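Local coordinates for protein transcription initiation factor TFIID subunit 5 (Encephalitozoon cuniculi, PDB 2J4B) that serves as a component of the TFIID and SAGA complexes and probably mediates regulation of RNA polymerase transcription, the present piece being its N-terminal NTD2 domain, at residues Lys16-Asp21 against Ile111-Glu116; Lys73-Ile78 against Tyr91-Ser96; Gln82-His85 against Phe89-Thr92. One frame throughout, in Å; residues are numbered along the deposited sequence.

Interaction 1 of 3, residues Lys16-Asp21 against Ile111-Glu116; sequences KTWIED and INFLEE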
ATOM      1  N   LYS A  16      -2.613  -9.114  -2.173  1.00 58.74           N
ATOM      2  CA  LYS A  16      -2.961  -9.631  -0.853  1.00 58.90           C
ATOM      3  C   LYS A  16      -3.136 -11.154  -0.855  1.00 59.19           C
ATOM      4  O   LYS A  16      -2.629 -11.834   0.027  1.00 60.56           O
ATOM      5  CB  LYS A  16      -4.238  -8.965  -0.352  1.00 58.63           C
ATOM      6  CG  LYS A  16      -4.651  -9.374   1.048  1.00 58.89           C
ATOM      7  CD  LYS A  16      -5.938  -8.672   1.464  1.00 59.07           C
ATOM      8  CE  LYS A  16      -6.608  -9.393   2.604  1.00 59.74           C
ATOM      9  NZ  LYS A  16      -7.972  -8.871   2.856  1.00 59.98           N
ATOM     10  N   THR A  17      -3.841 -11.678  -1.850  1.00 58.29           N
ATOM     11  CA  THR A  17      -4.133 -13.104  -1.920  1.00 58.16           C
ATOM     12  C   THR A  17      -2.879 -13.935  -2.205  1.00 58.13           C
ATOM     13  O   THR A  17      -2.752 -15.083  -1.746  1.00 56.86           O
ATOM     14  CB  THR A  17      -5.188 -13.386  -3.009  1.00 58.01           C
ATOM     15  OG1 THR A  17      -6.343 -12.562  -2.776  1.00 58.11           O
ATOM     16  CG2 THR A  17      -5.576 -14.848  -3.017  1.00 56.97           C
ATOM     17  N   TRP A  18      -1.961 -13.347  -2.968  1.00 58.22           N
ATOM     18  CA  TRP A  18      -0.700 -14.004  -3.298  1.00 58.29           C
ATOM     19  C   TRP A  18       0.180 -14.076  -2.060  1.00 58.35           C
ATOM     20  O   TRP A  18       0.702 -15.134  -1.723  1.00 57.26           O
ATOM     21  CB  TRP A  18      -0.002 -13.258  -4.433  1.00 58.17           C
ATOM     22  CG  TRP A  18       1.347 -13.789  -4.790  1.00 58.17           C
ATOM     23  CD1 TRP A  18       1.625 -14.853  -5.593  1.00 57.78           C
ATOM     24  CD2 TRP A  18       2.617 -13.254  -4.365  1.00 57.87           C
ATOM     25  NE1 TRP A  18       2.986 -15.023  -5.689  1.00 58.04           N
ATOM     26  CE2 TRP A  18       3.618 -14.054  -4.947  1.00 58.01           C
ATOM     27  CE3 TRP A  18       2.996 -12.174  -3.553  1.00 57.72           C
ATOM     28  CZ2 TRP A  18       4.984 -13.816  -4.741  1.00 57.98           C
ATOM     29  CZ3 TRP A  18       4.342 -11.933  -3.349  1.00 58.05           C
ATOM     30  CH2 TRP A  18       5.327 -12.759  -3.941  1.00 58.07           C
ATOM     31  N   ILE A  19       0.330 -12.945  -1.376  1.00 59.61           N
ATOM     32  CA  ILE A  19       1.108 -12.887  -0.128  1.00 60.09           C
ATOM     33  C   ILE A  19       0.624 -13.901   0.910  1.00 61.22           C
ATOM     34  O   ILE A  19       1.400 -14.711   1.406  1.00 61.14           O
ATOM     35  CB  ILE A  19       1.011 -11.513   0.523  1.00 59.30           C
ATOM     36  CG1 ILE A  19       1.724 -10.476  -0.345  1.00 58.96           C
ATOM     37  CG2 ILE A  19       1.567 -11.567   1.961  1.00 58.56           C
ATOM     38  CD1 ILE A  19       1.510  -9.063   0.104  1.00 58.76           C
ATOM     39  N   GLU A  20      -0.665 -13.853   1.225  1.00 62.45           N
ATOM     40  CA  GLU A  20      -1.228 -14.705   2.256  1.00 64.05           C
ATOM     41  C   GLU A  20      -0.994 -16.195   1.962  1.00 63.61           C
ATOM     42  O   GLU A  20      -1.043 -17.024   2.865  1.00 62.33           O
ATOM     43  CB  GLU A  20      -2.722 -14.399   2.423  1.00 65.84           C
ATOM     44  CG  GLU A  20      -3.006 -12.994   2.974  1.00 67.13           C
ATOM     45  CD  GLU A  20      -4.502 -12.677   3.045  1.00 67.92           C
ATOM     46  OE1 GLU A  20      -5.279 -13.335   2.315  1.00 68.96           O
ATOM     47  OE2 GLU A  20      -4.896 -11.773   3.830  1.00 68.95           O
ATOM     48  N   ASP A  21      -0.713 -16.506   0.698  1.00 63.99           N
ATOM     49  CA  ASP A  21      -0.410 -17.867   0.254  1.00 64.36           C
ATOM     50  C   ASP A  21       1.084 -18.200   0.214  1.00 64.01           C
ATOM     51  O   ASP A  21       1.447 -19.369   0.147  1.00 63.91           O
ATOM     52  CB  ASP A  21      -0.996 -18.113  -1.138  1.00 65.21           C
ATOM     53  CG  ASP A  21      -2.413 -18.612  -1.088  1.00 66.37           C
ATOM     54  OD1 ASP A  21      -2.708 -19.478  -0.229  1.00 67.72           O
ATOM     55  OD2 ASP A  21      -3.241 -18.138  -1.899  1.00 67.33           O
ATOM     56  N   ILE A 111       8.725  -8.977  -7.001  1.00 53.12           N
ATOM     57  CA  ILE A 111       8.813  -8.203  -8.250  1.00 52.99           C
ATOM     58  C   ILE A 111       8.481  -9.082  -9.446  1.00 52.67           C
ATOM     59  O   ILE A 111       7.860  -8.627 -10.400  1.00 51.90           O
ATOM     60  CB  ILE A 111      10.212  -7.549  -8.467  1.00 52.46           C
ATOM     61  CG1 ILE A 111      10.656  -6.757  -7.233  1.00 52.09           C
ATOM     62  CG2 ILE A 111      10.163  -6.615  -9.661  1.00 52.20           C
ATOM     63  CD1 ILE A 111       9.861  -5.532  -6.995  1.00 51.97           C
ATOM     64  N   ASN A 112       8.903 -10.340  -9.379  1.00 53.30           N
ATOM     65  CA  ASN A 112       8.503 -11.343 -10.357  1.00 53.58           C
ATOM     66  C   ASN A 112       6.984 -11.400 -10.427  1.00 54.33           C
ATOM     67  O   ASN A 112       6.394 -11.381 -11.501  1.00 54.39           O
ATOM     68  CB  ASN A 112       9.060 -12.729  -9.984  1.00 52.91           C
ATOM     69  CG  ASN A 112      10.576 -12.831 -10.135  1.00 52.29           C
ATOM     70  OD1 ASN A 112      11.213 -11.994 -10.761  1.00 52.56           O
ATOM     71  ND2 ASN A 112      11.154 -13.870  -9.556  1.00 52.04           N
ATOM     72  N   PHE A 113       6.338 -11.453  -9.273  1.00 56.13           N
ATOM     73  CA  PHE A 113       4.868 -11.512  -9.239  1.00 56.74           C
ATOM     74  C   PHE A 113       4.209 -10.277  -9.866  1.00 57.33           C
ATOM     75  O   PHE A 113       3.285 -10.394 -10.672  1.00 56.89           O
ATOM     76  CB  PHE A 113       4.365 -11.685  -7.800  1.00 56.36           C
ATOM     77  CG  PHE A 113       2.893 -11.663  -7.698  1.00 55.97           C
ATOM     78  CD1 PHE A 113       2.145 -12.731  -8.163  1.00 56.19           C
ATOM     79  CD2 PHE A 113       2.240 -10.566  -7.195  1.00 55.72           C
ATOM     80  CE1 PHE A 113       0.786 -12.701  -8.103  1.00 55.92           C
ATOM     81  CE2 PHE A 113       0.867 -10.534  -7.146  1.00 55.67           C
ATOM     82  CZ  PHE A 113       0.146 -11.595  -7.583  1.00 55.74           C
ATOM     83  N   LEU A 114       4.679  -9.091  -9.493  1.00 58.55           N
ATOM     84  CA  LEU A 114       4.119  -7.845 -10.046  1.00 59.51           C
ATOM     85  C   LEU A 114       4.387  -7.682 -11.552  1.00 59.95           C
ATOM     86  O   LEU A 114       3.518  -7.238 -12.296  1.00 59.20           O
ATOM     87  CB  LEU A 114       4.654  -6.635  -9.293  1.00 59.43           C
ATOM     88  CG  LEU A 114       4.420  -6.613  -7.781  1.00 59.51           C
ATOM     89  CD1 LEU A 114       5.340  -5.567  -7.131  1.00 59.11           C
ATOM     90  CD2 LEU A 114       2.947  -6.347  -7.467  1.00 59.12           C
ATOM     91  N   GLU A 115       5.584  -8.044 -11.996  1.00 61.73           N
ATOM     92  CA  GLU A 115       5.925  -8.005 -13.435  1.00 63.05           C
ATOM     93  C   GLU A 115       5.224  -9.074 -14.270  1.00 63.57           C
ATOM     94  O   GLU A 115       4.881  -8.844 -15.434  1.00 64.01           O
ATOM     95  CB  GLU A 115       7.433  -8.154 -13.634  1.00 63.57           C
ATOM     96  CG  GLU A 115       8.208  -6.891 -13.308  1.00 64.63           C
ATOM     97  CD  GLU A 115       9.710  -7.041 -13.520  1.00 65.29           C
ATOM     98  OE1 GLU A 115      10.263  -8.157 -13.350  1.00 64.85           O
ATOM     99  OE2 GLU A 115      10.335  -6.018 -13.860  1.00 67.02           O
ATOM    100  N   GLU A 116       5.032 -10.255 -13.696  1.00 64.13           N
ATOM    101  CA  GLU A 116       4.397 -11.340 -14.434  1.00 64.35           C
ATOM    102  C   GLU A 116       2.901 -11.088 -14.604  1.00 64.03           C
ATOM    103  O   GLU A 116       2.275 -11.608 -15.524  1.00 63.61           O
ATOM    104  CB  GLU A 116       4.635 -12.678 -13.736  1.00 64.91           C
ATOM    105  CG  GLU A 116       4.024 -13.879 -14.470  1.00 65.63           C
ATOM    106  CD  GLU A 116       4.644 -15.200 -14.035  1.00 66.60           C
ATOM    107  OE1 GLU A 116       5.179 -15.265 -12.896  1.00 68.01           O
ATOM    108  OE2 GLU A 116       4.612 -16.170 -14.825  1.00 66.90           O
TER

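Interaction 2 of 3, residues Lys73-Ile78 against Tyr91-Ser96; sequences KQFESI and YTFKNS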
ATOM      1  N   LYS A  73      -7.138   5.253  12.215  1.00 74.12           N
ATOM      2  CA  LYS A  73      -8.198   6.133  12.703  1.00 73.98           C
ATOM      3  C   LYS A  73      -7.890   7.612  12.486  1.00 73.59           C
ATOM      4  O   LYS A  73      -8.801   8.432  12.471  1.00 73.70           O
ATOM      5  CB  LYS A  73      -8.493   5.870  14.183  1.00 74.61           C
ATOM      6  CG  LYS A  73      -9.758   6.575  14.678  1.00 74.71           C
ATOM      7  CD  LYS A  73      -9.987   6.361  16.165  1.00 75.07           C
ATOM      8  CE  LYS A  73     -11.205   7.133  16.628  1.00 75.37           C
ATOM      9  NZ  LYS A  73     -11.128   8.576  16.226  1.00 75.53           N
ATOM     10  N   GLN A  74      -6.621   7.966  12.316  1.00 73.28           N
ATOM     11  CA  GLN A  74      -6.289   9.323  11.874  1.00 72.86           C
ATOM     12  C   GLN A  74      -6.764   9.547  10.432  1.00 72.30           C
ATOM     13  O   GLN A  74      -7.315  10.601  10.111  1.00 73.03           O
ATOM     14  CB  GLN A  74      -4.788   9.596  11.983  1.00 73.34           C
ATOM     15  CG  GLN A  74      -4.341  10.242  13.298  1.00 73.30           C
ATOM     16  CD  GLN A  74      -2.873  10.651  13.264  1.00 73.29           C
ATOM     17  OE1 GLN A  74      -1.985   9.810  13.364  1.00 72.92           O
ATOM     18  NE2 GLN A  74      -2.618  11.944  13.098  1.00 73.65           N
ATOM     19  N   PHE A  75      -6.573   8.552   9.572  1.00 71.01           N
ATOM     20  CA  PHE A  75      -6.968   8.666   8.164  1.00 70.38           C
ATOM     21  C   PHE A  75      -8.473   8.514   7.942  1.00 69.54           C
ATOM     22  O   PHE A  75      -9.013   9.039   6.984  1.00 69.69           O
ATOM     23  CB  PHE A  75      -6.254   7.623   7.317  1.00 69.72           C
ATOM     24  CG  PHE A  75      -4.773   7.802   7.253  1.00 69.88           C
ATOM     25  CD1 PHE A  75      -4.219   8.915   6.659  1.00 70.22           C
ATOM     26  CD2 PHE A  75      -3.925   6.834   7.745  1.00 69.26           C
ATOM     27  CE1 PHE A  75      -2.845   9.052   6.578  1.00 70.01           C
ATOM     28  CE2 PHE A  75      -2.575   6.985   7.667  1.00 69.10           C
ATOM     29  CZ  PHE A  75      -2.035   8.090   7.086  1.00 69.25           C
ATOM     30  N   GLU A  76      -9.139   7.776   8.815  1.00 69.31           N
ATOM     31  CA  GLU A  76     -10.593   7.609   8.743  1.00 69.55           C
ATOM     32  C   GLU A  76     -11.348   8.921   8.467  1.00 69.06           C
ATOM     33  O   GLU A  76     -12.324   8.922   7.722  1.00 69.00           O
ATOM     34  CB  GLU A  76     -11.096   6.975  10.045  1.00 69.56           C
ATOM     35  CG  GLU A  76     -12.577   7.150  10.316  1.00 69.70           C
ATOM     36  CD  GLU A  76     -12.922   6.896  11.768  1.00 69.87           C
ATOM     37  OE1 GLU A  76     -12.674   5.764  12.249  1.00 70.02           O
ATOM     38  OE2 GLU A  76     -13.444   7.827  12.424  1.00 69.59           O
ATOM     39  N   SER A  77     -10.891  10.026   9.061  1.00 68.80           N
ATOM     40  CA  SER A  77     -11.565  11.322   8.938  1.00 68.75           C
ATOM     41  C   SER A  77     -11.129  12.116   7.714  1.00 68.11           C
ATOM     42  O   SER A  77     -11.598  13.228   7.510  1.00 68.07           O
ATOM     43  CB  SER A  77     -11.326  12.184  10.196  1.00 69.20           C
ATOM     44  OG  SER A  77     -10.108  12.934  10.116  1.00 69.01           O
ATOM     45  N   ILE A  78     -10.230  11.556   6.910  1.00 68.48           N
ATOM     46  CA  ILE A  78      -9.733  12.218   5.706  1.00 68.55           C
ATOM     47  C   ILE A  78     -10.466  11.729   4.455  1.00 68.52           C
ATOM     48  O   ILE A  78     -10.132  10.667   3.936  1.00 68.52           O
ATOM     49  CB  ILE A  78      -8.238  11.925   5.527  1.00 69.41           C
ATOM     50  CG1 ILE A  78      -7.449  12.488   6.704  1.00 69.55           C
ATOM     51  CG2 ILE A  78      -7.702  12.513   4.213  1.00 69.39           C
ATOM     52  CD1 ILE A  78      -6.000  12.106   6.662  1.00 69.74           C
ATOM     53  N   TYR A  91      -0.502  14.564   4.445  1.00 67.54           N
ATOM     54  CA  TYR A  91       0.295  15.214   3.410  1.00 67.78           C
ATOM     55  C   TYR A  91       1.673  14.607   3.350  1.00 67.56           C
ATOM     56  O   TYR A  91       2.169  14.280   2.277  1.00 67.04           O
ATOM     57  CB  TYR A  91       0.418  16.715   3.693  1.00 68.84           C
ATOM     58  CG  TYR A  91       1.093  17.515   2.598  1.00 68.55           C
ATOM     59  CD1 TYR A  91       0.393  17.922   1.475  1.00 68.91           C
ATOM     60  CD2 TYR A  91       2.427  17.877   2.701  1.00 68.96           C
ATOM     61  CE1 TYR A  91       1.011  18.658   0.473  1.00 69.21           C
ATOM     62  CE2 TYR A  91       3.056  18.622   1.707  1.00 69.02           C
ATOM     63  CZ  TYR A  91       2.348  19.006   0.603  1.00 69.16           C
ATOM     64  OH  TYR A  91       2.983  19.740  -0.374  1.00 69.44           O
ATOM     65  N   THR A  92       2.292  14.463   4.512  1.00 68.68           N
ATOM     66  CA  THR A  92       3.624  13.877   4.601  1.00 68.97           C
ATOM     67  C   THR A  92       3.625  12.473   4.033  1.00 69.31           C
ATOM     68  O   THR A  92       4.535  12.094   3.307  1.00 69.24           O
ATOM     69  CB  THR A  92       4.122  13.836   6.034  1.00 68.86           C
ATOM     70  OG1 THR A  92       4.399  15.166   6.465  1.00 68.92           O
ATOM     71  CG2 THR A  92       5.393  13.014   6.132  1.00 69.16           C
ATOM     72  N   PHE A  93       2.589  11.705   4.344  1.00 70.21           N
ATOM     73  CA  PHE A  93       2.513  10.353   3.849  1.00 70.55           C
ATOM     74  C   PHE A  93       2.410  10.324   2.310  1.00 70.84           C
ATOM     75  O   PHE A  93       2.999   9.471   1.650  1.00 70.23           O
ATOM     76  CB  PHE A  93       1.342   9.606   4.482  1.00 71.33           C
ATOM     77  CG  PHE A  93       1.401   8.129   4.249  1.00 71.71           C
ATOM     78  CD1 PHE A  93       1.111   7.605   3.009  1.00 71.85           C
ATOM     79  CD2 PHE A  93       1.804   7.269   5.259  1.00 72.54           C
ATOM     80  CE1 PHE A  93       1.206   6.257   2.775  1.00 72.30           C
ATOM     81  CE2 PHE A  93       1.885   5.910   5.034  1.00 72.61           C
ATOM     82  CZ  PHE A  93       1.585   5.406   3.789  1.00 72.51           C
ATOM     83  N   LYS A  94       1.659  11.261   1.747  1.00 71.24           N
ATOM     84  CA  LYS A  94       1.428  11.282   0.320  1.00 71.66           C
ATOM     85  C   LYS A  94       2.663  11.709  -0.467  1.00 70.98           C
ATOM     86  O   LYS A  94       2.869  11.274  -1.595  1.00 69.73           O
ATOM     87  CB  LYS A  94       0.264  12.226  -0.023  1.00 72.45           C
ATOM     88  CG  LYS A  94      -0.192  12.086  -1.469  1.00 72.94           C
ATOM     89  CD  LYS A  94      -1.368  12.962  -1.803  1.00 73.64           C
ATOM     90  CE  LYS A  94      -1.010  14.068  -2.805  1.00 74.45           C
ATOM     91  NZ  LYS A  94      -0.592  15.343  -2.126  1.00 75.13           N
ATOM     92  N   ASN A  95       3.472  12.575   0.133  1.00 71.43           N
ATOM     93  CA  ASN A  95       4.563  13.229  -0.583  1.00 71.39           C
ATOM     94  C   ASN A  95       5.959  12.741  -0.197  1.00 71.57           C
ATOM     95  O   ASN A  95       6.943  13.198  -0.777  1.00 71.74           O
ATOM     96  CB  ASN A  95       4.472  14.728  -0.351  1.00 72.11           C
ATOM     97  CG  ASN A  95       3.217  15.317  -0.944  1.00 72.72           C
ATOM     98  OD1 ASN A  95       2.863  15.004  -2.082  1.00 73.21           O
ATOM     99  ND2 ASN A  95       2.526  16.155  -0.178  1.00 72.64           N
ATOM    100  N   SER A  96       6.045  11.830   0.777  1.00 70.83           N
ATOM    101  CA  SER A  96       7.338  11.322   1.251  1.00 69.98           C
ATOM    102  C   SER A  96       7.456   9.825   1.084  1.00 68.98           C
ATOM    103  O   SER A  96       6.467   9.135   0.814  1.00 70.49           O
ATOM    104  CB  SER A  96       7.539  11.662   2.719  1.00 70.30           C
ATOM    105  OG  SER A  96       7.780  13.047   2.861  1.00 72.31           O
TER

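Interaction 3 of 3, residues Gln82-His85 against Phe89-Thr92; sequences QHIH and FAYT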
ATOM      1  N   GLN A  82      -8.857  18.446   0.152  1.00 58.09           N
ATOM      2  CA  GLN A  82      -8.559  19.479   1.134  1.00 58.18           C
ATOM      3  C   GLN A  82      -8.098  18.867   2.463  1.00 57.89           C
ATOM      4  O   GLN A  82      -7.224  19.410   3.119  1.00 57.64           O
ATOM      5  CB  GLN A  82      -9.788  20.371   1.351  1.00 57.82           C
ATOM      6  CG  GLN A  82      -9.724  21.314   2.562  1.00 57.17           C
ATOM      7  CD  GLN A  82      -8.586  22.316   2.489  1.00 56.29           C
ATOM      8  OE1 GLN A  82      -7.980  22.515   1.429  1.00 56.03           O
ATOM      9  NE2 GLN A  82      -8.277  22.940   3.619  1.00 53.95           N
ATOM     10  N   HIS A  83      -8.691  17.743   2.857  1.00 58.35           N
ATOM     11  CA  HIS A  83      -8.359  17.099   4.132  1.00 58.60           C
ATOM     12  C   HIS A  83      -6.940  16.553   4.112  1.00 59.03           C
ATOM     13  O   HIS A  83      -6.293  16.466   5.147  1.00 59.09           O
ATOM     14  CB  HIS A  83      -9.318  15.952   4.447  1.00 58.24           C
ATOM     15  CG  HIS A  83     -10.707  16.389   4.775  1.00 58.72           C
ATOM     16  ND1 HIS A  83     -11.783  15.533   4.717  1.00 59.40           N
ATOM     17  CD2 HIS A  83     -11.200  17.589   5.170  1.00 58.70           C
ATOM     18  CE1 HIS A  83     -12.881  16.183   5.061  1.00 59.20           C
ATOM     19  NE2 HIS A  83     -12.555  17.431   5.344  1.00 58.85           N
ATOM     20  N   ILE A  84      -6.465  16.165   2.935  1.00 59.40           N
ATOM     21  CA  ILE A  84      -5.090  15.686   2.800  1.00 59.67           C
ATOM     22  C   ILE A  84      -4.128  16.856   2.944  1.00 60.16           C
ATOM     23  O   ILE A  84      -3.081  16.726   3.573  1.00 60.81           O
ATOM     24  CB  ILE A  84      -4.849  14.977   1.446  1.00 59.32           C
ATOM     25  CG1 ILE A  84      -5.685  13.700   1.353  1.00 58.83           C
ATOM     26  CG2 ILE A  84      -3.371  14.655   1.270  1.00 59.32           C
ATOM     27  CD1 ILE A  84      -5.796  13.138  -0.068  1.00 58.92           C
ATOM     28  N   HIS A  85      -4.491  17.995   2.361  1.00 60.73           N
ATOM     29  CA  HIS A  85      -3.664  19.198   2.430  1.00 61.65           C
ATOM     30  C   HIS A  85      -3.555  19.803   3.850  1.00 61.59           C
ATOM     31  O   HIS A  85      -2.526  20.403   4.192  1.00 60.86           O
ATOM     32  CB  HIS A  85      -4.178  20.263   1.447  1.00 62.51           C
ATOM     33  CG  HIS A  85      -3.624  20.128   0.060  1.00 64.03           C
ATOM     34  ND1 HIS A  85      -4.117  19.223  -0.858  1.00 65.03           N
ATOM     35  CD2 HIS A  85      -2.613  20.781  -0.565  1.00 64.73           C
ATOM     36  CE1 HIS A  85      -3.434  19.325  -1.986  1.00 64.78           C
ATOM     37  NE2 HIS A  85      -2.515  20.263  -1.836  1.00 64.50           N
ATOM     38  N   PHE A  89       0.048  14.702   8.737  1.00 66.94           N
ATOM     39  CA  PHE A  89       0.331  13.282   8.739  1.00 67.31           C
ATOM     40  C   PHE A  89      -0.147  12.682   7.399  1.00 66.73           C
ATOM     41  O   PHE A  89       0.472  11.769   6.886  1.00 67.00           O
ATOM     42  CB  PHE A  89      -0.289  12.578   9.945  1.00 68.04           C
ATOM     43  CG  PHE A  89      -1.755  12.339   9.807  1.00 68.71           C
ATOM     44  CD1 PHE A  89      -2.232  11.238   9.107  1.00 68.91           C
ATOM     45  CD2 PHE A  89      -2.664  13.226  10.360  1.00 69.38           C
ATOM     46  CE1 PHE A  89      -3.590  11.036   8.964  1.00 69.36           C
ATOM     47  CE2 PHE A  89      -4.026  13.030  10.224  1.00 69.45           C
ATOM     48  CZ  PHE A  89      -4.493  11.938   9.529  1.00 69.48           C
ATOM     49  N   ALA A  90      -1.226  13.215   6.825  1.00 66.40           N
ATOM     50  CA  ALA A  90      -1.719  12.745   5.521  1.00 66.27           C
ATOM     51  C   ALA A  90      -0.893  13.291   4.352  1.00 66.85           C
ATOM     52  O   ALA A  90      -0.632  12.569   3.385  1.00 65.86           O
ATOM     53  CB  ALA A  90      -3.175  13.100   5.334  1.00 65.36           C
ATOM     54  N   TYR A  91      -0.502  14.564   4.445  1.00 67.54           N
ATOM     55  CA  TYR A  91       0.295  15.214   3.410  1.00 67.78           C
ATOM     56  C   TYR A  91       1.673  14.607   3.350  1.00 67.56           C
ATOM     57  O   TYR A  91       2.169  14.280   2.277  1.00 67.04           O
ATOM     58  CB  TYR A  91       0.418  16.715   3.693  1.00 68.84           C
ATOM     59  CG  TYR A  91       1.093  17.515   2.598  1.00 68.55           C
ATOM     60  CD1 TYR A  91       0.393  17.922   1.475  1.00 68.91           C
ATOM     61  CD2 TYR A  91       2.427  17.877   2.701  1.00 68.96           C
ATOM     62  CE1 TYR A  91       1.011  18.658   0.473  1.00 69.21           C
ATOM     63  CE2 TYR A  91       3.056  18.622   1.707  1.00 69.02           C
ATOM     64  CZ  TYR A  91       2.348  19.006   0.603  1.00 69.16           C
ATOM     65  OH  TYR A  91       2.983  19.740  -0.374  1.00 69.44           O
ATOM     66  N   THR A  92       2.292  14.463   4.512  1.00 68.68           N
ATOM     67  CA  THR A  92       3.624  13.877   4.601  1.00 68.97           C
ATOM     68  C   THR A  92       3.625  12.473   4.033  1.00 69.31           C
ATOM     69  O   THR A  92       4.535  12.094   3.307  1.00 69.24           O
ATOM     70  CB  THR A  92       4.122  13.836   6.034  1.00 68.86           C
ATOM     71  OG1 THR A  92       4.399  15.166   6.465  1.00 68.92           O
ATOM     72  CG2 THR A  92       5.393  13.014   6.132  1.00 69.16           C
TER

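Interaction 1 of 3, residues Lys16-Asp21 against Ile111-Glu116
With chi1 at 176° in both residues, Trp18 and Phe113 each carry CG trans to the backbone nitrogen, and the two rings reach across the gap between their helices to lie flat on one another. This face-to-face aromatic stack ties helix 8-21, the first helix of this mainly helical NTD2 piece, to helix 104-116, which follows the first strand of the chain's two-stranded parallel sheet. The five-membered ring of Trp18 and the ring of Phe113 have centroids 3.8 Å apart and planes only 13° from parallel. The side chains run antiparallel past one another, which lets each ring cover the root of the other: Trp18 CB sits over the Phe113 face, 3.9 Å from its centroid, a CH-pi contact. Broad, flat residues suit this place because two rings stacked face to face fit between backbones whose nearest CA atoms, those of Trp18 and Phe113, are 8.5 Å apart. Leu30 of helix 24-30 touches Trp18, and Leu119 touches Phe113. The reciprocal CH-pi contact completes the overlap: Phe113 CB hangs over the six-membered ring of Trp18, 3.9 Å from its centroid and 18° off the normal.

Interaction 2 of 3, residues Lys73-Ile78 against Tyr91-Ser96
Phe75 and Phe93, whose CA atoms are 10.6 Å apart, come from near the ends of their helices: the chain turns through a type I beta turn from Phe75 to Ile78, closed by a hydrogen bond from Ile78 N to Phe75 O of 2.8 Å, while the backbone of helix 88-95 gives up its helical angles at Ser96. At that distance the two phenyl rings bridge the gap, and they do so in a T-shaped (edge-to-face) arrangement. Phe75 presents its edge toward the face of Phe93, with the ring planes at 79° and the centroids 5.9 Å apart. The nearest atoms are Phe75 CZ and Phe93 CD2, 4.3 Å from each other, so this is a light apolar contact. In Phe93 a chi1 of -167° swings the ring away from the backbone N and toward its partner, whereas Phe75 holds CG opposite its carbonyl carbon (chi1 -65°). The pair belongs to an aromatic cluster of the helical NTD2 domain, in which helix 69-75 and helix 88-95 pack against helix 34-47: the Phe75 ring also meets Phe43, and the Phe93 ring meets His40. Ile39 touches both phenylalanines, and Phe58 of helix 51-61 lies against Phe75. Phenylalanine suits both places because it offers a large apolar surface and has no polar side-chain atom that would need a partner among these neighbours. At the end of helix 88-95, Lys94 lays its chain against Phe43, and its NZ makes a weak hydrogen bond of 3.5 Å to Asn95 OD1; the amide carbon Asn95 CG rests 4.1 Å above the plane of the Tyr91 ring, displaced toward its rim.

Interaction 3 of 3, residues Gln82-His85 against Phe89-Thr92
Ile84 and Ala90 form the tight, buried half of this contact, where their CA atoms, on two consecutive helices, come within 5.2 Å of each other. Alanine suits such a close approach, since a small methyl lets the backbones come this close: Ala90 CB points at the other helix and rests 4.0 Å from Ile84 O. In return the branch methyl Ile84 CG2 lies 4.0 Å from Ala90 O. Each apolar group thus packs on the partner's backbone, and the methyls themselves, Ile84 CG2 and Ala90 CB, are a looser 4.4 Å apart. Beside them Ile84 O also approaches Tyr91 N, but the angle is too poor for a hydrogen bond; the same carbonyl oxygen lies 3.5 Å from Tyr91 CB and near the plane of the tyrosine ring at its edge. The outer side is slacker. His85 is exposed, and its ring meets that of Tyr91 obliquely, the planes at 53° and the nearest atoms, His85 CD2 and Tyr91 CE1, 4.3 Å apart. A polar ring fits this position: His85 ND1 is hydrogen-bonded to Val81 O one helical turn back. The whole is a short helix-helix connection, with one residue, Asn87, between helix 81-86 and helix 88-95 and hydrogen-bonding His83 O through ND2. Helix 34-47 covers the buried side, placing Ile46 on Ile84 and Phe43 on Ala90, and helix 88-95 then leads to strand 98-103.

In the fold
Interactions 2 and 3 are neighbours, their centres about 5 Å apart; both use helix 88-95, against helix 69-75 in one and helix 81-86 in the other. Interaction 1 lies on the opposite side of the chain's centre, its centre about 26 Å from that of interaction 2, and joins elements far apart in sequence. All three are partly buried, but interaction 3 lies farther out, its centre about 17 Å from the chain's centre against about 13 Å for the others. Broad ring overlap makes interaction 1, whereas interaction 2 sets nearly perpendicular rings at longer range. Interaction 3 relies on close backbone approach and small methyl groups, and it alone has an exposed residue, His85, at its margin.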